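Local coordinates for protein Beta/alpha-amylase (Paenibacillus polymyxa, PDB 3VOC) that removes successive maltose units from the non-reducing ends of alpha-1,4-glucans such as starch, this chain being the beta-amylase part of a longer beta/alpha-amylase precursor, at residues 123-128 against 188-193; 154-159 against 315-320; 167-172 against 281-286; 300-303 against 307-310. One frame throughout, in Å; residues are numbered along the deposited sequence.

How the contacts relate
Residues 123-128 start contact 1, 154-159 contact 2 and 167-172 contact 3 before any loop closes. Contact 1 closes first, at helix 188-202, and so crosses contacts 2 and 3. Contact 3 closes at 281-286; contact 4 opens and closes between 300-303 and 307-310; contact 2 closes last, at 315-320, with contacts 3 and 4 in series inside its loop. Contact 2 joins the fourth and sixth barrel strands, contact 3 two loops that follow strands, contact 4 the loop after helix 295-300 to helix 305-315, and contact 1 the turn leading into helix 127-144 to helix 188-202. Contact 4 touches contact 2 through Ile309 on Leu319 and contact 3 through Tyr302 with Ser281 and Leu283.

Contact 1. Residues 123-128 against 188-193; sequences SPLWSG and ETAKNA
Thr189 opens the meeting of helix 188-202 with Leu125: its methyl CG2 stands 3.9 Å from Leu125 CB. The threonine torsion (chi1 -66°) sorts the two branches by chemistry, setting CG2 anti to the backbone N, where it reaches the leucine, and leaving OG1 to bond with Asp106. The same aspartate also takes the backbone N of Glu188, so helix 105-108 holds the first turn of this helix while Leu125 packs against it.

One residue on, Ala190 gives the closest approach, with Leu125 CD1 lying 3.5 Å from Ala190 CA. The methyl CB of the alanine is only a little farther from the same CD1, at 3.8 Å. With no longer side chain here, the leucine tip can lie right on the helix backbone. Both segments belong to the long excursions of a family 14 TIM barrel: 123-128 runs from the loop after the third strand into helix 127-144, and helix 188-202 follows the fourth strand.

Ala193, one turn beyond Ala190, meets the other leucine branch, its CB 4.2 Å from Leu125 CD2, and also touches Trp248 of helix 240-268. Leu125 itself rests on Val252 of that helix. Its backbone is fixed by a type I turn from Ser123 to Trp126 and by an ST turn, in which Leu125 N donates to Ser123 OG at 3.0 Å.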
loop_
_atom_site.group_PDB
_atom_site.type_symbol
_atom_site.label_atom_id
_atom_site.label_comp_id
_atom_site.label_asym_id
_atom_site.label_seq_id
_atom_site.Cartn_x
_atom_site.Cartn_y
_atom_site.Cartn_z
ATOM N N SER A 123 -2.298 -12.188 6.342
ATOM C CA SER A 123 -1.017 -12.605 5.784
ATOM C C SER A 123 -1.231 -13.224 4.414
ATOM O O SER A 123 -2.154 -14.026 4.252
ATOM C CB SER A 123 -0.354 -13.656 6.683
ATOM O OG SER A 123 0.841 -14.142 6.085
ATOM N N PRO A 124 -0.349 -12.911 3.442
ATOM C CA PRO A 124 -0.351 -13.606 2.151
ATOM C C PRO A 124 -0.138 -15.106 2.312
ATOM O O PRO A 124 -0.481 -15.874 1.418
ATOM C CB PRO A 124 0.853 -13.016 1.427
ATOM C CG PRO A 124 1.079 -11.705 2.041
ATOM C CD PRO A 124 0.690 -11.872 3.499
ATOM N N LEU A 125 0.418 -15.512 3.446
ATOM C CA LEU A 125 0.690 -16.930 3.681
ATOM C C LEU A 125 -0.543 -17.746 4.035
ATOM O O LEU A 125 -0.481 -18.973 4.023
ATOM C CB LEU A 125 1.751 -17.112 4.773
ATOM C CG LEU A 125 3.104 -16.435 4.510
ATOM C CD1 LEU A 125 3.982 -16.620 5.740
ATOM C CD2 LEU A 125 3.788 -16.957 3.259
ATOM N N TRP A 126 -1.645 -17.092 4.391
ATOM C CA TRP A 126 -2.863 -17.840 4.712
ATOM C C TRP A 126 -3.499 -18.355 3.431
ATOM O O TRP A 126 -3.705 -17.597 2.474
ATOM C CB TRP A 126 -3.861 -17.002 5.519
ATOM C CG TRP A 126 -5.095 -17.764 5.898
ATOM C CD1 TRP A 126 -5.156 -19.055 6.383
ATOM C CD2 TRP A 126 -6.445 -17.293 5.851
ATOM N NE1 TRP A 126 -6.464 -19.410 6.620
ATOM C CE2 TRP A 126 -7.275 -18.346 6.314
ATOM C CE3 TRP A 126 -7.036 -16.077 5.478
ATOM C CZ2 TRP A 126 -8.665 -18.225 6.393
ATOM C CZ3 TRP A 126 -8.426 -15.954 5.561
ATOM C CH2 TRP A 126 -9.225 -17.025 6.013
ATOM N N SER A 127 -3.788 -19.651 3.412
ATOM C CA SER A 127 -4.454 -20.282 2.270
ATOM C C SER A 127 -5.746 -19.566 1.881
ATOM O O SER A 127 -6.131 -19.559 0.706
ATOM C CB SER A 127 -4.737 -21.770 2.564
ATOM O OG SER A 127 -5.514 -21.933 3.757
ATOM N N GLY A 128 -6.411 -18.954 2.852
ATOM C CA GLY A 128 -7.708 -18.332 2.606
ATOM C C GLY A 128 -7.716 -16.879 2.149
ATOM O O GLY A 128 -8.774 -16.353 1.789
ATOM N N GLU A 188 4.931 -19.011 13.290
ATOM C CA GLU A 188 5.390 -20.347 12.933
ATOM C C GLU A 188 5.194 -20.598 11.445
ATOM O O GLU A 188 6.051 -21.213 10.807
ATOM C CB GLU A 188 4.703 -21.420 13.770
ATOM C CG GLU A 188 5.091 -21.366 15.257
ATOM C CD GLU A 188 6.603 -21.390 15.464
ATOM O OE1 GLU A 188 7.292 -22.245 14.868
ATOM O OE2 GLU A 188 7.107 -20.543 16.226
ATOM N N THR A 189 4.083 -20.083 10.911
ATOM C CA THR A 189 3.717 -20.244 9.499
ATOM C C THR A 189 4.767 -19.599 8.603
ATOM O O THR A 189 5.202 -20.204 7.629
ATOM C CB THR A 189 2.316 -19.663 9.213
ATOM O OG1 THR A 189 1.342 -20.444 9.918
ATOM C CG2 THR A 189 1.983 -19.677 7.711
ATOM N N ALA A 190 5.185 -18.391 8.959
ATOM C CA ALA A 190 6.232 -17.687 8.207
ATOM C C ALA A 190 7.570 -18.407 8.325
ATOM O O ALA A 190 8.262 -18.604 7.321
ATOM C CB ALA A 190 6.352 -16.237 8.670
ATOM N N LYS A 191 7.924 -18.819 9.545
ATOM C CA LYS A 191 9.191 -19.520 9.752
ATOM C C LYS A 191 9.221 -20.823 8.959
ATOM O O LYS A 191 10.224 -21.135 8.316
ATOM C CB LYS A 191 9.468 -19.765 11.233
ATOM C CG LYS A 191 9.783 -18.472 12.009
ATOM C CD LYS A 191 10.253 -18.730 13.430
ATOM C CE LYS A 191 9.201 -19.405 14.260
ATOM N NZ LYS A 191 9.596 -19.533 15.720
ATOM N N ASN A 192 8.113 -21.554 8.978
ATOM C CA ASN A 192 8.018 -22.791 8.208
ATOM C C ASN A 192 7.997 -22.572 6.695
ATOM O O ASN A 192 8.567 -23.361 5.931
ATOM C CB ASN A 192 6.831 -23.619 8.692
ATOM C CG ASN A 192 7.167 -24.402 9.964
ATOM O OD1 ASN A 192 8.317 -24.827 10.158
ATOM N ND2 ASN A 192 6.180 -24.604 10.821
ATOM N N ALA A 193 7.375 -21.482 6.261
ATOM C CA ALA A 193 7.366 -21.148 4.844
ATOM C C ALA A 193 8.780 -20.838 4.357
ATOM O O ALA A 193 9.154 -21.232 3.259
ATOM C CB ALA A 193 6.429 -19.978 4.564
#

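Contact 2. Residues 154-159 against 315-320; sequences IYLSGG and ADLDLT
Two separate side-chain pairs join these segments, one polar-aromatic and one aliphatic. In the first, Thr320 OG1 sits beside the outer part of the Tyr155 ring, 3.6 Å from Tyr155 CE1 and 3.7 Å from Tyr155 CZ. The hydroxyl comes in obliquely, and the two side chains cross at about a right angle. In Thr320 the OG1 branch lies anti to the carbonyl carbon (chi1 -65°), which brings the oxygen rather than the methyl up to the tyrosine. Lys279 and Asn357 touch both residues, so strands 275-279 and 356-359 both contribute neighbours to the pair.

The aliphatic pair is looser: Leu156 CD1 and Leu317 CD2 are 4.4 Å apart. Both leucines rest on Ile276, and helix 240-268 adds Ile260 and Ala264 against Leu156 and Leu257 against Leu317. These side chains therefore fill the layer between sheet and helix.

Charge and backbone geometry set up the second segment. Asp318 is buried, and its carboxylate is shared among Lys153, Arg275 and Arg355, which probably favours its ionised form. Ahead of it, a Schellman motif at Asp316, with a positive phi of 55°, ends helix 305-315 and turns the chain into strand 318-321.

The strands do not pair directly, since strand 275-279 runs between them. Contacts that skip a strand in this way, one inside the barrel and one on its outer side under helix 240-268, belong to the closed eight-stranded TIM barrel; Thr320 stands about 4 Å, side chain to side chain, from Glu359, the proton acceptor by similarity.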
loop_
_atom_site.group_PDB
_atom_site.type_symbol
_atom_site.label_atom_id
_atom_site.label_comp_id
_atom_site.label_asym_id
_atom_site.label_seq_id
_atom_site.Cartn_x
_atom_site.Cartn_y
_atom_site.Cartn_z
ATOM N N ILE A 154 -9.379 1.308 -10.597
ATOM C CA ILE A 154 -9.635 0.651 -9.303
ATOM C C ILE A 154 -8.313 0.364 -8.600
ATOM O O ILE A 154 -7.372 -0.082 -9.255
ATOM C CB ILE A 154 -10.417 -0.684 -9.488
ATOM C CG1 ILE A 154 -11.773 -0.409 -10.170
ATOM C CG2 ILE A 154 -10.603 -1.399 -8.136
ATOM C CD1 ILE A 154 -12.532 -1.652 -10.677
ATOM N N TYR A 155 -8.250 0.614 -7.284
ATOM C CA TYR A 155 -7.049 0.282 -6.506
ATOM C C TYR A 155 -7.254 -0.963 -5.653
ATOM O O TYR A 155 -8.364 -1.219 -5.159
ATOM C CB TYR A 155 -6.581 1.464 -5.620
ATOM C CG TYR A 155 -6.014 2.645 -6.414
ATOM C CD1 TYR A 155 -5.177 2.438 -7.522
ATOM C CD2 TYR A 155 -6.311 3.966 -6.061
ATOM C CE1 TYR A 155 -4.667 3.524 -8.275
ATOM C CE2 TYR A 155 -5.798 5.053 -6.792
ATOM C CZ TYR A 155 -4.973 4.827 -7.897
ATOM O OH TYR A 155 -4.467 5.899 -8.637
ATOM N N LEU A 156 -6.176 -1.731 -5.478
ATOM C CA LEU A 156 -6.180 -2.857 -4.557
ATOM C C LEU A 156 -5.369 -2.465 -3.340
ATOM O O LEU A 156 -4.487 -1.598 -3.442
ATOM C CB LEU A 156 -5.534 -4.077 -5.207
ATOM C CG LEU A 156 -6.116 -4.494 -6.554
ATOM C CD1 LEU A 156 -5.412 -5.752 -7.035
ATOM C CD2 LEU A 156 -7.652 -4.674 -6.505
ATOM N N SER A 157 -5.648 -3.117 -2.208
ATOM C CA SER A 157 -4.836 -3.001 -1.008
ATOM C C SER A 157 -3.933 -4.238 -0.874
ATOM O O SER A 157 -4.413 -5.374 -0.691
ATOM C CB SER A 157 -5.733 -2.850 0.226
ATOM O OG SER A 157 -4.973 -2.957 1.415
ATOM N N GLY A 158 -2.626 -4.018 -0.969
ATOM C CA GLY A 158 -1.653 -5.117 -0.896
ATOM C C GLY A 158 -1.199 -5.457 0.515
ATOM O O GLY A 158 -0.391 -6.363 0.700
ATOM N N GLY A 159 -1.701 -4.730 1.504
ATOM C CA GLY A 159 -1.324 -4.963 2.904
ATOM C C GLY A 159 -1.650 -3.779 3.798
ATOM O O GLY A 159 -2.535 -2.969 3.464
ATOM N N ALA A 315 1.997 -8.488 -13.445
ATOM C CA ALA A 315 0.604 -8.609 -12.993
ATOM C C ALA A 315 -0.338 -7.645 -13.723
ATOM O O ALA A 315 -1.568 -7.672 -13.516
ATOM C CB ALA A 315 0.507 -8.407 -11.487
ATOM N N ASP A 316 0.234 -6.803 -14.577
ATOM C CA ASP A 316 -0.526 -5.787 -15.303
ATOM C C ASP A 316 -1.311 -4.923 -14.317
ATOM O O ASP A 316 -2.538 -4.810 -14.400
ATOM C CB ASP A 316 -1.446 -6.418 -16.364
ATOM C CG ASP A 316 -2.081 -5.381 -17.267
ATOM O OD1 ASP A 316 -1.406 -4.391 -17.578
ATOM O OD2 ASP A 316 -3.258 -5.552 -17.657
ATOM N N LEU A 317 -0.562 -4.355 -13.373
ATOM C CA LEU A 317 -1.045 -3.388 -12.385
ATOM C C LEU A 317 -0.262 -2.092 -12.493
ATOM O O LEU A 317 0.966 -2.104 -12.712
ATOM C CB LEU A 317 -0.880 -3.939 -10.966
ATOM C CG LEU A 317 -1.642 -5.245 -10.654
ATOM C CD1 LEU A 317 -1.265 -5.801 -9.301
ATOM C CD2 LEU A 317 -3.156 -5.046 -10.730
ATOM N N ASP A 318 -0.964 -0.973 -12.335
ATOM C CA ASP A 318 -0.310 0.326 -12.301
ATOM C C ASP A 318 0.270 0.543 -10.919
ATOM O O ASP A 318 -0.190 -0.060 -9.952
ATOM C CB ASP A 318 -1.303 1.438 -12.642
ATOM C CG ASP A 318 -1.727 1.423 -14.111
ATOM O OD1 ASP A 318 -1.246 0.583 -14.887
ATOM O OD2 ASP A 318 -2.533 2.283 -14.493
ATOM N N LEU A 319 1.280 1.399 -10.829
ATOM C CA LEU A 319 1.984 1.605 -9.559
ATOM C C LEU A 319 1.675 2.981 -9.001
ATOM O O LEU A 319 1.851 3.992 -9.690
ATOM C CB LEU A 319 3.503 1.441 -9.757
ATOM C CG LEU A 319 4.415 1.843 -8.586
ATOM C CD1 LEU A 319 4.113 0.930 -7.440
ATOM C CD2 LEU A 319 5.896 1.723 -8.979
ATOM N N THR A 320 1.215 3.018 -7.752
ATOM C CA THR A 320 1.058 4.267 -7.031
ATOM C C THR A 320 2.237 4.378 -6.067
ATOM O O THR A 320 2.542 3.438 -5.305
ATOM C CB THR A 320 -0.283 4.321 -6.269
ATOM O OG1 THR A 320 -1.362 4.319 -7.216
ATOM C CG2 THR A 320 -0.375 5.572 -5.361
#

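Contact 3. Residues 167-172 against 281-286; sequences PSYYPA and SGLHWQ
Trp285 drives the edge of its six-membered ring into a face of Tyr169, a T-shaped pair with planes at 90° and centroids 5.1 Å apart. Two atoms of the indole do the touching. Trp285 CH2 stands over the phenol ring, 3.9 Å from Tyr169 CZ, and Trp285 CZ2 lies 4.0 Å from Tyr169 CG at the other end of the same ring. The CZ2-CH2 edge thus runs along the CG-to-CZ axis of the phenol.

Leu283 adds a third side chain, its methyl CD2 coming obliquely to 3.6 Å from Tyr169 CE1. Tyr169 and Trp285 both hold CG between the backbone N and the carbonyl carbon, at chi1 72° and 60°, and in these rotamers the two rings reach each other from well-separated backbones. The NE1 of the tryptophan bonds with Gly179 O, which fixes the turn of the indole. Were Tyr169 cut back to an alanine, the indole edge would probably lose the face it abuts and the Leu283 methyl its aromatic partner.

The surroundings belong to the active-site end of the barrel. Neighbouring His284 probably binds substrate, as in related enzymes, and the Tyr169 side chain is about 5 Å from that of Glu163, the predicted proton donor, which also bonds with Ser281 OG.

Both segments are loops following barrel strands, 153-156 and 275-279. Tyr169 also meets the ring of Trp175 and Trp285 that of Tyr177, both in the loop leading to helix 188-202, while Leu283 lies on Thr296 and Glu297 of helix 295-300.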
loop_
_atom_site.group_PDB
_atom_site.type_symbol
_atom_site.label_atom_id
_atom_site.label_comp_id
_atom_site.label_asym_id
_atom_site.label_seq_id
_atom_site.Cartn_x
_atom_site.Cartn_y
_atom_site.Cartn_z
ATOM N N PRO A 167 3.752 -5.264 7.979
ATOM C CA PRO A 167 3.407 -4.269 8.995
ATOM C C PRO A 167 4.622 -3.962 9.889
ATOM O O PRO A 167 4.591 -4.172 11.108
ATOM C CB PRO A 167 2.314 -4.964 9.795
ATOM C CG PRO A 167 2.721 -6.427 9.750
ATOM C CD PRO A 167 3.199 -6.597 8.313
ATOM N N SER A 168 5.669 -3.450 9.264
ATOM C CA SER A 168 7.000 -3.437 9.860
ATOM C C SER A 168 7.202 -2.308 10.857
ATOM O O SER A 168 8.072 -2.406 11.718
ATOM C CB SER A 168 8.048 -3.340 8.754
ATOM O OG SER A 168 7.795 -2.201 7.948
ATOM N N TYR A 169 6.426 -1.236 10.717
ATOM C CA TYR A 169 6.500 -0.119 11.659
ATOM C C TYR A 169 5.103 0.165 12.227
ATOM O O TYR A 169 4.155 0.444 11.485
ATOM C CB TYR A 169 7.169 1.116 11.013
ATOM C CG TYR A 169 6.323 1.836 9.966
ATOM C CD1 TYR A 169 6.279 1.406 8.628
ATOM C CD2 TYR A 169 5.565 2.952 10.325
ATOM C CE1 TYR A 169 5.477 2.084 7.682
ATOM C CE2 TYR A 169 4.786 3.626 9.406
ATOM C CZ TYR A 169 4.744 3.197 8.093
ATOM O OH TYR A 169 3.957 3.903 7.219
ATOM N N TYR A 170 4.984 0.087 13.551
ATOM C CA TYR A 170 3.665 0.044 14.185
ATOM C C TYR A 170 3.775 0.588 15.606
ATOM O O TYR A 170 4.411 -0.047 16.465
ATOM C CB TYR A 170 3.155 -1.395 14.201
ATOM C CG TYR A 170 1.660 -1.578 14.398
ATOM C CD1 TYR A 170 0.741 -0.999 13.521
ATOM C CD2 TYR A 170 1.171 -2.392 15.430
ATOM C CE1 TYR A 170 -0.628 -1.189 13.693
ATOM C CE2 TYR A 170 -0.204 -2.584 15.613
ATOM C CZ TYR A 170 -1.092 -1.987 14.738
ATOM O OH TYR A 170 -2.451 -2.196 14.875
ATOM N N PRO A 171 3.172 1.770 15.850
ATOM C CA PRO A 171 3.270 2.418 17.168
ATOM C C PRO A 171 2.921 1.466 18.312
ATOM O O PRO A 171 3.638 1.427 19.319
ATOM C CB PRO A 171 2.272 3.573 17.067
ATOM C CG PRO A 171 2.338 3.975 15.598
ATOM C CD PRO A 171 2.548 2.650 14.838
ATOM N N ALA A 172 1.868 0.661 18.143
ATOM C CA ALA A 172 1.430 -0.224 19.217
ATOM C C ALA A 172 2.412 -1.342 19.522
ATOM O O ALA A 172 2.346 -1.937 20.599
ATOM C CB ALA A 172 0.008 -0.778 18.948
ATOM N N SER A 281 4.848 1.324 -0.522
ATOM C CA SER A 281 5.077 2.214 0.599
ATOM C C SER A 281 6.306 3.085 0.361
ATOM O O SER A 281 7.284 2.628 -0.241
ATOM C CB SER A 281 5.321 1.371 1.856
ATOM O OG SER A 281 5.360 2.177 3.028
ATOM N N GLY A 282 6.275 4.307 0.888
ATOM C CA GLY A 282 7.440 5.186 0.855
ATOM C C GLY A 282 8.195 5.105 2.176
ATOM O O GLY A 282 7.907 5.869 3.108
ATOM N N LEU A 283 9.157 4.190 2.254
ATOM C CA LEU A 283 9.867 3.929 3.503
ATOM C C LEU A 283 11.188 4.703 3.464
ATOM O O LEU A 283 12.276 4.130 3.334
ATOM C CB LEU A 283 10.034 2.417 3.702
ATOM C CG LEU A 283 8.698 1.639 3.779
ATOM C CD1 LEU A 283 8.954 0.138 3.751
ATOM C CD2 LEU A 283 7.938 2.016 5.077
ATOM N N HIS A 284 11.042 6.027 3.546
ATOM C CA HIS A 284 12.067 6.995 3.182
ATOM C C HIS A 284 13.119 7.247 4.270
ATOM O O HIS A 284 14.107 7.933 4.017
ATOM C CB HIS A 284 11.418 8.336 2.779
ATOM C CG HIS A 284 10.567 8.949 3.855
ATOM N ND1 HIS A 284 11.095 9.671 4.907
ATOM C CD2 HIS A 284 9.225 8.944 4.042
ATOM C CE1 HIS A 284 10.117 10.073 5.701
ATOM N NE2 HIS A 284 8.972 9.642 5.200
ATOM N N TRP A 285 12.907 6.704 5.462
ATOM C CA TRP A 285 13.830 6.965 6.574
ATOM C C TRP A 285 14.799 5.806 6.796
ATOM O O TRP A 285 14.519 4.674 6.391
ATOM C CB TRP A 285 13.059 7.340 7.841
ATOM C CG TRP A 285 12.087 6.322 8.373
ATOM C CD1 TRP A 285 12.282 5.491 9.439
ATOM C CD2 TRP A 285 10.739 6.083 7.921
ATOM N NE1 TRP A 285 11.154 4.730 9.655
ATOM C CE2 TRP A 285 10.194 5.079 8.745
ATOM C CE3 TRP A 285 9.947 6.617 6.893
ATOM C CZ2 TRP A 285 8.891 4.582 8.572
ATOM C CZ3 TRP A 285 8.640 6.120 6.717
ATOM C CH2 TRP A 285 8.137 5.111 7.554
ATOM N N GLN A 286 15.952 6.097 7.405
ATOM C CA GLN A 286 17.079 5.138 7.489
ATOM C C GLN A 286 17.623 4.685 6.128
ATOM O O GLN A 286 18.280 3.642 6.021
ATOM C CB GLN A 286 16.729 3.927 8.371
ATOM C CG GLN A 286 16.187 4.303 9.752
ATOM C CD GLN A 286 17.125 5.224 10.535
ATOM O OE1 GLN A 286 18.292 5.398 10.180
ATOM N NE2 GLN A 286 16.607 5.834 11.591
#

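Contact 4. Residues 300-303 against 307-310; sequences GGYY and RLIQ. With EDO (1,2-ethanediol), chain E.
The Tyr302 ring takes one methyl of Leu308: CD2 approaches obliquely and sits 3.7 Å from both Tyr302 CD1 and Tyr302 CE1. Around the neighbouring phenol the approach differs, with Arg307 NH1 near the plane of the Tyr303 ring, at its edge, 4.2 Å from Tyr303 CE2. This is no stack of guanidinium on ring; the arginine's stronger partners are on helix 240-268, Ser247 for NH1 and Glu254 for NH2.

Leu308 reaches the tyrosine with CG anti to its backbone N (chi1 -178°). At the far end of that ring, Tyr302 OH is held in place by two partners, Leu164 O and the backbone N of Ser281, and the Tyr302 side chain is about 5 Å from that of Glu163, the predicted proton donor. Tyr302 O, meanwhile, accepts a hydrogen bond of 2.9 Å from O1 of a bound 1,2-ethanediol (EDO), probably a leftover of the crystallisation liquor.

Gly301, at phi 116°, ends helix 295-300 in a Schellman motif, and the chain then folds into helix 305-315. Tyr302 and Tyr303 pack the connection back onto the start of helix 305-315, part of the long excursion between the fifth and sixth strands of the TIM barrel.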
loop_
_atom_site.group_PDB
_atom_site.type_symbol
_atom_site.label_atom_id
_atom_site.label_comp_id
_atom_site.label_asym_id
_atom_site.label_seq_id
_atom_site.Cartn_x
_atom_site.Cartn_y
_atom_site.Cartn_z
ATOM N N GLY A 300 10.199 -3.600 5.762
ATOM C CA GLY A 300 8.913 -3.534 5.086
ATOM C C GLY A 300 8.758 -4.551 3.966
ATOM O O GLY A 300 7.650 -4.786 3.490
ATOM N N GLY A 301 9.874 -5.134 3.531
ATOM C CA GLY A 301 9.843 -6.199 2.536
ATOM C C GLY A 301 10.528 -5.827 1.239
ATOM O O GLY A 301 10.412 -6.557 0.263
ATOM N N TYR A 302 11.238 -4.697 1.208
ATOM C CA TYR A 302 11.803 -4.210 -0.055
ATOM C C TYR A 302 13.287 -4.464 -0.140
ATOM O O TYR A 302 14.100 -3.744 0.458
ATOM C CB TYR A 302 11.502 -2.725 -0.281
ATOM C CG TYR A 302 10.026 -2.379 -0.240
ATOM C CD1 TYR A 302 9.045 -3.347 -0.486
ATOM C CD2 TYR A 302 9.610 -1.078 0.036
ATOM C CE1 TYR A 302 7.683 -3.022 -0.440
ATOM C CE2 TYR A 302 8.263 -0.748 0.095
ATOM C CZ TYR A 302 7.300 -1.718 -0.163
ATOM O OH TYR A 302 5.961 -1.360 -0.118
ATOM N N TYR A 303 13.628 -5.486 -0.913
ATOM C CA TYR A 303 15.005 -5.917 -1.118
ATOM C C TYR A 303 15.521 -5.465 -2.484
ATOM O O TYR A 303 16.695 -5.129 -2.634
ATOM C CB TYR A 303 15.035 -7.449 -0.980
ATOM C CG TYR A 303 16.260 -8.163 -1.517
ATOM C CD1 TYR A 303 17.517 -7.981 -0.931
ATOM C CD2 TYR A 303 16.148 -9.045 -2.598
ATOM C CE1 TYR A 303 18.635 -8.658 -1.410
ATOM C CE2 TYR A 303 17.253 -9.716 -3.090
ATOM C CZ TYR A 303 18.490 -9.520 -2.489
ATOM O OH TYR A 303 19.577 -10.184 -2.985
ATOM N N ARG A 307 13.039 -5.803 -9.187
ATOM C CA ARG A 307 12.262 -7.025 -9.225
ATOM C C ARG A 307 10.828 -6.785 -8.782
ATOM O O ARG A 307 9.910 -7.365 -9.337
ATOM C CB ARG A 307 12.885 -8.080 -8.323
ATOM C CG ARG A 307 12.481 -9.491 -8.694
ATOM C CD ARG A 307 13.203 -10.464 -7.785
ATOM N NE ARG A 307 12.444 -10.695 -6.556
ATOM C CZ ARG A 307 12.947 -11.248 -5.460
ATOM N NH1 ARG A 307 14.232 -11.575 -5.409
ATOM N NH2 ARG A 307 12.164 -11.468 -4.407
ATOM N N LEU A 308 10.649 -5.963 -7.753
ATOM C CA LEU A 308 9.309 -5.706 -7.230
ATOM C C LEU A 308 8.465 -5.011 -8.292
ATOM O O LEU A 308 7.293 -5.363 -8.500
ATOM C CB LEU A 308 9.385 -4.838 -5.968
ATOM C CG LEU A 308 8.046 -4.526 -5.270
ATOM C CD1 LEU A 308 7.340 -5.801 -4.790
ATOM C CD2 LEU A 308 8.283 -3.619 -4.092
ATOM N N ILE A 309 9.059 -4.034 -8.971
ATOM C CA ILE A 309 8.319 -3.246 -9.969
ATOM C C ILE A 309 8.068 -4.092 -11.209
ATOM O O ILE A 309 7.023 -3.973 -11.842
ATOM C CB ILE A 309 8.993 -1.862 -10.232
ATOM C CG1 ILE A 309 8.891 -0.999 -8.955
ATOM C CG2 ILE A 309 8.288 -1.094 -11.356
ATOM C CD1 ILE A 309 9.873 0.206 -8.925
ATOM N N GLN A 310 9.010 -4.987 -11.525
ATOM C CA GLN A 310 8.772 -6.006 -12.559
ATOM C C GLN A 310 7.505 -6.838 -12.299
ATOM O O GLN A 310 6.789 -7.195 -13.250
ATOM C CB GLN A 310 9.983 -6.934 -12.731
ATOM C CG GLN A 310 9.809 -7.966 -13.885
ATOM C CD GLN A 310 9.586 -7.327 -15.243
ATOM O OE1 GLN A 310 8.689 -7.739 -16.013
ATOM N NE2 GLN A 310 10.389 -6.310 -15.553
HETATM C C1 EDO E . 16.026 -1.422 -0.174
HETATM O O1 EDO E . 16.739 -2.623 0.128
HETATM C C2 EDO E . 16.037 -1.229 -1.679
HETATM O O2 EDO E . 17.344 -0.769 -2.047
#